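Local coordinates for glutamate racemase (Campylobacter jejuni, PDB 3UHF), which is an alpha/beta protein of the Asp/Glu/hydantoin racemase family with two parallel beta sheets and D-glutamic acid bound in its pocket, at residues Gly28-Gly33 / Asp80-Phe85; Ile125-Asp130 / Lys221-His226; Glu147-Arg152 / Ile201-His206. One frame throughout, in Å; residues are numbered along the deposited sequence. Where two conformers were deposited one is given.

Contact 1: residues Gly28-Gly33 / Asp80-Phe85. With DGL (D-glutamic acid), chain C.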
loop_
_atom_site.group_PDB
_atom_site.type_symbol
_atom_site.label_atom_id
_atom_site.label_comp_id
_atom_site.label_asym_id
_atom_site.label_seq_id
_atom_site.Cartn_x
_atom_site.Cartn_y
_atom_site.Cartn_z
ATOM N N GLY A 28 -0.775 2.500 13.961
ATOM C CA GLY A 28 0.396 2.919 13.222
ATOM C C GLY A 28 0.252 2.523 11.765
ATOM O O GLY A 28 -0.378 1.510 11.442
ATOM N N VAL A 29 0.819 3.342 10.888
ATOM C CA VAL A 29 0.925 3.024 9.474
ATOM C C VAL A 29 2.378 3.159 9.077
ATOM O O VAL A 29 2.977 4.210 9.271
ATOM C CB VAL A 29 0.055 3.951 8.610
ATOM C CG1 VAL A 29 0.333 3.713 7.124
ATOM C CG2 VAL A 29 -1.427 3.729 8.926
ATOM N N PHE A 30 2.954 2.086 8.550
ATOM C CA PHE A 30 4.348 2.127 8.125
ATOM C C PHE A 30 4.489 2.062 6.605
ATOM O O PHE A 30 3.813 1.272 5.941
ATOM C CB PHE A 30 5.152 0.977 8.737
ATOM C CG PHE A 30 6.548 0.862 8.163
ATOM C CD1 PHE A 30 7.488 1.848 8.412
ATOM C CD2 PHE A 30 6.898 -0.202 7.348
ATOM C CE1 PHE A 30 8.774 1.766 7.863
ATOM C CE2 PHE A 30 8.171 -0.292 6.803
ATOM C CZ PHE A 30 9.110 0.693 7.070
ATOM N N ASP A 31 5.393 2.873 6.057
ATOM C CA ASP A 31 5.742 2.746 4.653
ATOM C C ASP A 31 7.236 3.012 4.459
ATOM O O ASP A 31 7.887 3.590 5.326
ATOM C CB ASP A 31 4.924 3.705 3.791
ATOM C CG ASP A 31 5.265 3.589 2.309
ATOM O OD1 ASP A 31 5.164 2.466 1.767
ATOM O OD2 ASP A 31 5.658 4.607 1.704
ATOM N N SER A 32 7.776 2.573 3.331
ATOM C CA SER A 32 9.181 2.830 3.021
ATOM C C SER A 32 9.451 4.319 2.864
ATOM O O SER A 32 10.567 4.776 3.079
ATOM C CB SER A 32 9.592 2.094 1.745
ATOM O OG SER A 32 8.829 2.547 0.632
ATOM N N GLY A 33 8.432 5.088 2.491
ATOM C CA GLY A 33 8.640 6.514 2.289
ATOM C C GLY A 33 7.358 7.321 2.275
ATOM O O GLY A 33 6.573 7.246 3.217
ATOM N N ASP A 80 10.399 -1.484 15.991
ATOM C CA ASP A 80 11.034 -0.905 17.172
ATOM C C ASP A 80 10.633 0.555 17.366
ATOM O O ASP A 80 10.318 0.968 18.474
ATOM C CB ASP A 80 12.555 -0.992 17.076
ATOM C CG ASP A 80 13.078 -2.397 17.250
ATOM O OD1 ASP A 80 12.322 -3.270 17.714
ATOM O OD2 ASP A 80 14.263 -2.618 16.924
ATOM N N PHE A 81 10.642 1.328 16.283
ATOM C CA PHE A 81 10.261 2.736 16.341
ATOM C C PHE A 81 8.855 2.923 16.886
ATOM O O PHE A 81 8.598 3.837 17.668
ATOM C CB PHE A 81 10.348 3.395 14.960
ATOM C CG PHE A 81 9.819 4.800 14.934
ATOM C CD1 PHE A 81 10.614 5.859 15.353
ATOM C CD2 PHE A 81 8.525 5.065 14.509
ATOM C CE1 PHE A 81 10.129 7.157 15.345
ATOM C CE2 PHE A 81 8.033 6.359 14.500
ATOM C CZ PHE A 81 8.835 7.406 14.918
ATOM N N PHE A 82 7.946 2.050 16.464
ATOM C CA PHE A 82 6.539 2.169 16.817
ATOM C C PHE A 82 6.246 1.796 18.264
ATOM O O PHE A 82 5.228 2.204 18.826
ATOM C CB PHE A 82 5.691 1.299 15.890
ATOM C CG PHE A 82 5.241 2.006 14.654
ATOM C CD1 PHE A 82 5.819 1.725 13.431
ATOM C CD2 PHE A 82 4.249 2.970 14.716
ATOM C CE1 PHE A 82 5.410 2.381 12.292
ATOM C CE2 PHE A 82 3.837 3.625 13.572
ATOM C CZ PHE A 82 4.422 3.333 12.366
ATOM N N GLU A 83 7.134 1.023 18.873
ATOM C CA GLU A 83 6.829 0.467 20.190
ATOM C C GLU A 83 6.746 1.537 21.280
ATOM O O GLU A 83 6.257 1.273 22.376
ATOM C CB GLU A 83 7.802 -0.658 20.565
ATOM C CG GLU A 83 9.092 -0.212 21.215
ATOM C CD GLU A 83 9.962 -1.390 21.626
ATOM O OE1 GLU A 83 9.735 -2.503 21.102
ATOM O OE2 GLU A 83 10.864 -1.207 22.473
ATOM N N GLN A 84 7.192 2.749 20.963
ATOM C CA GLN A 84 7.106 3.867 21.893
ATOM C C GLN A 84 5.713 4.504 21.903
ATOM O O GLN A 84 5.429 5.361 22.740
ATOM C CB GLN A 84 8.150 4.928 21.542
ATOM C CG GLN A 84 7.877 5.640 20.229
ATOM C CD GLN A 84 8.993 6.593 19.816
ATOM O OE1 GLN A 84 9.166 7.661 20.406
ATOM N NE2 GLN A 84 9.753 6.209 18.794
ATOM N N PHE A 85 4.844 4.080 20.990
ATOM C CA PHE A 85 3.569 4.774 20.783
ATOM C C PHE A 85 2.317 4.116 21.372
ATOM O O PHE A 85 1.268 4.758 21.454
ATOM C CB PHE A 85 3.350 5.054 19.291
ATOM C CG PHE A 85 4.265 6.107 18.739
ATOM C CD1 PHE A 85 4.072 7.442 19.052
ATOM C CD2 PHE A 85 5.323 5.765 17.915
ATOM C CE1 PHE A 85 4.915 8.413 18.554
ATOM C CE2 PHE A 85 6.167 6.734 17.412
ATOM C CZ PHE A 85 5.961 8.059 17.734
HETATM N N DGL C . 6.319 1.530 -0.873
HETATM C CA DGL C . 6.816 0.687 -1.965
HETATM C C DGL C . 5.749 -0.312 -2.383
HETATM O O DGL C . 4.555 -0.120 -2.114
HETATM C CB DGL C . 7.210 1.534 -3.174
HETATM C CG DGL C . 8.453 2.389 -2.933
HETATM C CD DGL C . 9.646 1.521 -2.589
HETATM O OE1 DGL C . 10.025 1.471 -1.397
HETATM O OE2 DGL C . 10.176 0.859 -3.507
HETATM O OXT DGL C . 6.063 -1.304 -3.028
#

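Contact 2: residues Ile125-Asp130 / Lys221-His226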
loop_
_atom_site.group_PDB
_atom_site.type_symbol
_atom_site.label_atom_id
_atom_site.label_comp_id
_atom_site.label_asym_id
_atom_site.label_seq_id
_atom_site.Cartn_x
_atom_site.Cartn_y
_atom_site.Cartn_z
ATOM N N ILE A 125 -10.783 -10.493 -6.265
ATOM C CA ILE A 125 -11.780 -11.559 -6.355
ATOM C C ILE A 125 -13.213 -11.012 -6.254
ATOM O O ILE A 125 -14.098 -11.419 -7.010
ATOM C CB ILE A 125 -11.523 -12.642 -5.287
ATOM C CG1 ILE A 125 -10.200 -13.359 -5.598
ATOM C CG2 ILE A 125 -12.693 -13.624 -5.226
ATOM C CD1 ILE A 125 -9.762 -14.336 -4.522
ATOM N N LYS A 126 -13.446 -10.071 -5.346
ATOM C CA LYS A 126 -14.767 -9.455 -5.255
ATOM C C LYS A 126 -15.139 -8.704 -6.536
ATOM O O LYS A 126 -16.294 -8.726 -6.961
ATOM C CB LYS A 126 -14.839 -8.483 -4.089
ATOM C CG LYS A 126 -14.888 -9.117 -2.703
ATOM C CD LYS A 126 -15.079 -7.999 -1.677
ATOM C CE LYS A 126 -14.947 -8.485 -0.246
ATOM N NZ LYS A 126 -14.732 -7.320 0.659
ATOM N N ALA A 127 -14.157 -8.038 -7.140
ATOM C CA ALA A 127 -14.404 -7.231 -8.326
ATOM C C ALA A 127 -14.669 -8.098 -9.559
ATOM O O ALA A 127 -15.504 -7.758 -10.395
ATOM C CB ALA A 127 -13.223 -6.293 -8.587
ATOM N N LEU A 128 -13.949 -9.213 -9.671
ATOM C CA LEU A 128 -14.055 -10.087 -10.840
ATOM C C LEU A 128 -15.053 -11.229 -10.666
ATOM O O LEU A 128 -15.831 -11.519 -11.585
ATOM C CB LEU A 128 -12.688 -10.682 -11.187
ATOM C CG LEU A 128 -11.589 -9.710 -11.611
ATOM C CD1 LEU A 128 -10.329 -10.503 -11.932
ATOM C CD2 LEU A 128 -12.054 -8.908 -12.817
ATOM N N HIS A 129 -15.006 -11.880 -9.504
ATOM C CA HIS A 129 -15.874 -13.019 -9.166
ATOM C C HIS A 129 -16.006 -13.996 -10.332
ATOM O O HIS A 129 -17.096 -14.471 -10.658
ATOM C CB HIS A 129 -17.247 -12.551 -8.654
ATOM C CG HIS A 129 -17.957 -11.631 -9.592
ATOM N ND1 HIS A 129 -17.841 -10.260 -9.522
ATOM C CD2 HIS A 129 -18.781 -11.887 -10.635
ATOM C CE1 HIS A 129 -18.565 -9.708 -10.480
ATOM N NE2 HIS A 129 -19.138 -10.674 -11.175
ATOM N N ASP A 130 -14.863 -14.265 -10.960
ATOM C CA ASP A 130 -14.775 -15.173 -12.094
ATOM C C ASP A 130 -13.299 -15.504 -12.286
ATOM O O ASP A 130 -12.522 -14.651 -12.729
ATOM C CB ASP A 130 -15.349 -14.501 -13.344
ATOM C CG ASP A 130 -15.323 -15.402 -14.565
ATOM O OD1 ASP A 130 -14.677 -16.469 -14.517
ATOM O OD2 ASP A 130 -15.946 -15.029 -15.582
ATOM N N LYS A 221 -12.494 -1.328 -19.909
ATOM C CA LYS A 221 -12.703 -2.739 -19.593
ATOM C C LYS A 221 -11.873 -3.142 -18.373
ATOM O O LYS A 221 -12.092 -4.193 -17.769
ATOM C CB LYS A 221 -12.387 -3.630 -20.800
ATOM C CG LYS A 221 -11.008 -4.261 -20.790
ATOM C CD LYS A 221 -11.075 -5.767 -20.549
ATOM C CE LYS A 221 -10.579 -6.550 -21.763
ATOM N NZ LYS A 221 -10.459 -8.012 -21.486
ATOM N N THR A 222 -10.929 -2.287 -17.999
ATOM C CA THR A 222 -10.004 -2.617 -16.927
ATOM C C THR A 222 -10.381 -1.972 -15.594
ATOM O O THR A 222 -10.384 -0.749 -15.465
ATOM C CB THR A 222 -8.575 -2.196 -17.295
ATOM O OG1 THR A 222 -8.154 -2.923 -18.452
ATOM C CG2 THR A 222 -7.634 -2.497 -16.156
ATOM N N LYS A 223 -10.696 -2.797 -14.601
ATOM C CA LYS A 223 -10.970 -2.292 -13.260
ATOM C C LYS A 223 -9.674 -2.135 -12.475
ATOM O O LYS A 223 -8.869 -3.058 -12.413
ATOM C CB LYS A 223 -11.919 -3.240 -12.523
ATOM C CG LYS A 223 -13.279 -3.378 -13.182
ATOM C CD LYS A 223 -14.166 -4.338 -12.398
ATOM C CE LYS A 223 -15.593 -4.341 -12.928
ATOM N NZ LYS A 223 -16.509 -4.989 -11.953
ATOM N N LEU A 224 -9.464 -0.965 -11.875
ATOM C CA LEU A 224 -8.258 -0.741 -11.095
ATOM C C LEU A 224 -8.515 -1.132 -9.641
ATOM O O LEU A 224 -9.530 -0.746 -9.057
ATOM C CB LEU A 224 -7.793 0.721 -11.183
ATOM C CG LEU A 224 -6.908 1.115 -12.373
ATOM C CD1 LEU A 224 -7.623 0.841 -13.674
ATOM C CD2 LEU A 224 -6.550 2.589 -12.278
ATOM N N ILE A 225 -7.602 -1.918 -9.077
ATOM C CA ILE A 225 -7.693 -2.332 -7.683
ATOM C C ILE A 225 -6.728 -1.501 -6.842
ATOM O O ILE A 225 -5.517 -1.608 -6.995
ATOM C CB ILE A 225 -7.377 -3.845 -7.508
ATOM C CG1 ILE A 225 -8.187 -4.688 -8.499
ATOM C CG2 ILE A 225 -7.613 -4.268 -6.073
ATOM C CD1 ILE A 225 -9.702 -4.560 -8.357
ATOM N N HIS A 226 -7.277 -0.675 -5.952
ATOM C CA HIS A 226 -6.487 0.268 -5.145
ATOM C C HIS A 226 -6.176 -0.408 -3.791
ATOM O O HIS A 226 -7.088 -0.894 -3.116
ATOM C CB HIS A 226 -7.352 1.528 -4.983
ATOM C CG HIS A 226 -6.700 2.673 -4.273
ATOM N ND1 HIS A 226 -6.379 2.638 -2.933
ATOM C CD2 HIS A 226 -6.396 3.923 -4.702
ATOM C CE1 HIS A 226 -5.866 3.805 -2.579
ATOM N NE2 HIS A 226 -5.875 4.604 -3.630
#

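Contact 3: residues Glu147-Arg152 / Ile201-His206. With DGL (D-glutamic acid), chain C.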
loop_
_atom_site.group_PDB
_atom_site.type_symbol
_atom_site.label_atom_id
_atom_site.label_comp_id
_atom_site.label_asym_id
_atom_site.label_seq_id
_atom_site.Cartn_x
_atom_site.Cartn_y
_atom_site.Cartn_z
ATOM N N GLU A 147 6.611 -13.415 -5.447
ATOM C CA GLU A 147 5.542 -14.287 -5.938
ATOM C C GLU A 147 4.327 -14.347 -5.005
ATOM O O GLU A 147 3.482 -15.237 -5.128
ATOM C CB GLU A 147 6.075 -15.690 -6.257
ATOM C CG GLU A 147 7.069 -15.676 -7.408
ATOM C CD GLU A 147 7.671 -17.031 -7.716
ATOM O OE1 GLU A 147 7.332 -18.020 -7.034
ATOM O OE2 GLU A 147 8.494 -17.104 -8.651
ATOM N N GLU A 148 4.225 -13.395 -4.082
ATOM C CA GLU A 148 3.125 -13.445 -3.115
ATOM C C GLU A 148 1.752 -13.242 -3.762
ATOM O O GLU A 148 0.802 -13.984 -3.458
ATOM C CB GLU A 148 3.362 -12.457 -1.965
ATOM C CG GLU A 148 4.488 -12.892 -1.024
ATOM C CD GLU A 148 4.098 -14.082 -0.156
ATOM O OE1 GLU A 148 4.987 -14.884 0.199
ATOM O OE2 GLU A 148 2.898 -14.214 0.173
ATOM N N TYR A 149 1.631 -12.263 -4.655
ATOM C CA TYR A 149 0.350 -12.060 -5.334
ATOM C C TYR A 149 0.027 -13.257 -6.203
ATOM O O TYR A 149 -1.111 -13.732 -6.212
ATOM C CB TYR A 149 0.357 -10.803 -6.209
ATOM C CG TYR A 149 0.117 -9.522 -5.450
ATOM C CD1 TYR A 149 1.187 -8.764 -4.987
ATOM C CD2 TYR A 149 -1.172 -9.068 -5.201
ATOM C CE1 TYR A 149 0.988 -7.589 -4.292
ATOM C CE2 TYR A 149 -1.388 -7.880 -4.508
ATOM C CZ TYR A 149 -0.294 -7.148 -4.061
ATOM O OH TYR A 149 -0.474 -5.982 -3.367
ATOM N N GLN A 150 1.033 -13.730 -6.940
ATOM C CA GLN A 150 0.849 -14.856 -7.852
ATOM C C GLN A 150 0.362 -16.095 -7.102
ATOM O O GLN A 150 -0.592 -16.753 -7.525
ATOM C CB GLN A 150 2.144 -15.195 -8.601
ATOM C CG GLN A 150 2.676 -14.101 -9.530
ATOM C CD GLN A 150 3.676 -13.193 -8.830
ATOM O OE1 GLN A 150 3.399 -12.685 -7.750
ATOM N NE2 GLN A 150 4.853 -13.010 -9.430
ATOM N N LYS A 151 1.018 -16.404 -5.986
ATOM C CA LYS A 151 0.672 -17.591 -5.207
ATOM C C LYS A 151 -0.731 -17.511 -4.618
ATOM O O LYS A 151 -1.461 -18.509 -4.595
ATOM C CB LYS A 151 1.692 -17.831 -4.089
ATOM C CG LYS A 151 3.037 -18.396 -4.565
ATOM C CD LYS A 151 4.058 -18.383 -3.422
ATOM C CE LYS A 151 5.158 -19.422 -3.614
ATOM N NZ LYS A 151 6.186 -19.013 -4.608
ATOM N N ARG A 152 -1.102 -16.339 -4.125
ATOM C CA ARG A 152 -2.441 -16.177 -3.565
ATOM C C ARG A 152 -3.500 -16.353 -4.644
ATOM O O ARG A 152 -4.456 -17.104 -4.466
ATOM C CB ARG A 152 -2.590 -14.821 -2.873
ATOM C CG ARG A 152 -1.769 -14.685 -1.603
ATOM C CD ARG A 152 -2.014 -13.343 -0.921
ATOM N NE ARG A 152 -1.395 -13.286 0.403
ATOM C CZ ARG A 152 -1.963 -13.753 1.510
ATOM N NH1 ARG A 152 -3.164 -14.312 1.456
ATOM N NH2 ARG A 152 -1.333 -13.665 2.673
ATOM N N ILE A 201 -4.124 -4.737 -10.665
ATOM C CA ILE A 201 -3.848 -4.524 -9.255
ATOM C C ILE A 201 -2.733 -3.489 -9.113
ATOM O O ILE A 201 -1.605 -3.697 -9.580
ATOM C CB ILE A 201 -3.461 -5.813 -8.508
ATOM C CG1 ILE A 201 -4.540 -6.897 -8.711
ATOM C CG2 ILE A 201 -3.329 -5.501 -7.028
ATOM C CD1 ILE A 201 -4.278 -8.193 -7.933
ATOM N N LEU A 202 -3.052 -2.369 -8.475
ATOM C CA LEU A 202 -2.048 -1.336 -8.235
ATOM C C LEU A 202 -1.238 -1.740 -7.007
ATOM O O LEU A 202 -1.442 -1.209 -5.904
ATOM C CB LEU A 202 -2.733 0.009 -8.007
ATOM C CG LEU A 202 -3.645 0.475 -9.148
ATOM C CD1 LEU A 202 -4.320 1.780 -8.783
ATOM C CD2 LEU A 202 -2.856 0.642 -10.449
ATOM N N ALA A 203 -0.345 -2.707 -7.198
ATOM C CA ALA A 203 0.320 -3.360 -6.077
ATOM C C ALA A 203 1.569 -2.607 -5.640
ATOM O O ALA A 203 2.630 -3.211 -5.421
ATOM C CB ALA A 203 0.667 -4.814 -6.447
ATOM N N CYS A 204 1.431 -1.292 -5.487
ATOM C CA CYS A 204 2.537 -0.437 -5.051
ATOM C C CYS A 204 1.929 0.868 -4.547
ATOM O O CYS A 204 0.991 1.399 -5.162
ATOM C CB CYS A 204 3.483 -0.167 -6.215
ATOM S SG CYS A 204 4.841 0.998 -5.846
ATOM N N THR A 205 2.443 1.370 -3.427
ATOM C CA THR A 205 1.867 2.547 -2.779
ATOM C C THR A 205 1.784 3.753 -3.723
ATOM O O THR A 205 0.887 4.584 -3.602
ATOM C CB THR A 205 2.699 2.977 -1.550
ATOM O OG1 THR A 205 4.078 3.098 -1.928
ATOM C CG2 THR A 205 2.567 1.963 -0.424
ATOM N N HIS A 206 2.728 3.847 -4.660
ATOM C CA HIS A 206 2.811 5.031 -5.512
ATOM C C HIS A 206 1.808 5.010 -6.648
ATOM O O HIS A 206 1.516 6.048 -7.247
ATOM C CB HIS A 206 4.222 5.166 -6.121
ATOM C CG HIS A 206 5.286 5.504 -5.123
ATOM N ND1 HIS A 206 5.472 4.788 -3.961
ATOM C CD2 HIS A 206 6.246 6.464 -5.135
ATOM C CE1 HIS A 206 6.488 5.304 -3.287
ATOM N NE2 HIS A 206 6.972 6.323 -3.976
HETATM N N DGL C . 6.319 1.530 -0.873
HETATM C CA DGL C . 6.816 0.687 -1.965
HETATM C C DGL C . 5.749 -0.312 -2.383
HETATM O O DGL C . 4.555 -0.120 -2.114
HETATM C CB DGL C . 7.210 1.534 -3.174
HETATM C CG DGL C . 8.453 2.389 -2.933
HETATM C CD DGL C . 9.646 1.521 -2.589
HETATM O OE1 DGL C . 10.025 1.471 -1.397
HETATM O OE2 DGL C . 10.176 0.859 -3.507
HETATM O OXT DGL C . 6.063 -1.304 -3.028
#

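Contact 1: residues Gly28-Gly33 / Asp80-Phe85
F82, on helix 68-82, lays its ring against the strand of G28, V29 and F30, and the closest touches come from CE1, CE2 and CZ. CB points toward the strand, and CG continues the line, neither meeting it. Of the ortho carbons, CD2 comes to 4.1 Å from G28 CA. One bond further, CE2 closes on the same G28 CA at 3.5 Å, while CE1, across the ring, rests 3.8 Å from F30 CB. CZ, the tip, lies 3.5 Å from V29 O, which sits at the ring edge near its plane. F30 sends its own ring away from F82, CG anti to the backbone N (chi1 172°), to pack on C75 and A78 of the same helix.

Beyond F30 the chain runs on into the pocket. D31 OD2 accepts from G33 N at 2.9 Å, an Asx turn, while D31 OD1 lies 3.0 Å from the amino N of D-glutamic acid. S32 OG takes a bond from that N and gives one of 2.6 Å to ligand OE1.

No hydrogen bond crosses between the segments; apolar packing and a carbonyl oxygen at the ring's rim make the contact, and S32, just past the strand, bonds the ligand.

Contact 2: residues Ile125-Asp130 / Lys221-His226
A127 and I225 make the apolar centre of this contact: the methyl CB of A127, on the helix, meets the terminal CD1 of I225, on the strand, at 3.9 Å. Both residues direct CB toward the other segment, so a small helix side chain faces a branched one coming up from the sheet. I225 reaches across with one arm of its fork. CG1 stands anti to the carbonyl carbon (chi1 -50°), and the CD1 it carries is the atom that arrives at the helix.

Two residues earlier on the strand, K223 reaches the same alanine from the solvent side. Its chain is extended beyond CG, bringing NZ to 3.3 Å from A127 O, a weak hydrogen bond. CD passes 4.4 Å from A127 CB on the way, so the aliphatic part of the lysine borders the apolar pair while its ammonium group finds a carbonyl in the last turn of the helix.

A second shell surrounds both partners. I225 also packs on A123 and T124, one helical turn back along helix 117-128, and its backbone bonding with L200 ties it to the neighbouring strand. K223 is held likewise through D198 and L200. On the helix side, H129 N bonds to I125 O at 2.7 Å, and H129 then leaves the helix with positive phi. Further out, K126 NZ forms salt bridges with E122 and E237.

Strand 223-226 is the outermost strand on its side of a four-stranded parallel sheet, within this chain, and helix 117-128 packs against one face. A helix packed on a face of a parallel sheet is the layered arrangement of an alpha/beta fold.

Contact 3: residues Glu147-Arg152 / Ile201-His206
A single tyrosine carries the whole helix side of this contact, and its hydroxyl, beside an alanine methyl, takes its polar partner from beyond both segments. Y149 OH lies 3.5 Å from A203 CB and is hydrogen-bonded to N95 ND2; the backbone N of N95 in turn binds D-glutamic acid, which is consistent with the tyrosine helping to position N95, a second-shell role. The A203 methyl approaches the ring obliquely, 3.5 Å from Y149 CZ and equally near CE1. On the same side of the ring plane, and also obliquely, I201 offers its CG2 branch, 4.0 Å from Y149 CE2. CG of the tyrosine is anti to its carbonyl carbon (chi1 -81°), which directs the ring from the helix toward I201 and A203. V137, on the neighbouring strand, also touches Y149, I201 and A203, while I117 and V121 of helix 117-128 add to the packing around the ring.

Here the parallel sheet gives way to a ligand-binding loop, as is common in alpha/beta folds, whose sites gather at the C-terminal ends of parallel strands. At L202 and A203 the chain bends through two consecutive inverse gamma turns, then brings C204, T205 and H206 to the ligand.

T205 N donates to atom O of D-glutamic acid at 2.9 Å with an almost straight N-H...O angle of 170°. T205 OG1, lying between the backbone N and the carbonyl carbon (chi1 51°), accepts from the ligand's amino N at 2.9 Å. The same OG1 is hydrogen-bonded to H206 ND1, and H206 NE2 continues to E174 OE1. C204 SG stands 3.6 Å from ligand CB, and H206 CE1 comes to 3.5 Å from ligand CG.

Overall arrangement
Contacts 1 and 3 belong to different parallel sheets, yet both end at D-glutamic acid, one supplying D31 and S32 and the other C204, T205 and H206. Their centres lie 22 Å apart on opposite sides of the chain's centre, but their pocket ends meet, D31 OD1 packing 3.4 Å from T205 CG2. Contact 2 is remote from contact 1, with nearest atoms about 12 Å apart, and its I225 side chain is about 13 Å from the ligand. It joins contact 3 through adjacent strands: I225 O lies 3.0 Å from L202 N, a probable hydrogen bond. Along the chain, contact 3 is nested within the loop closed by contact 2.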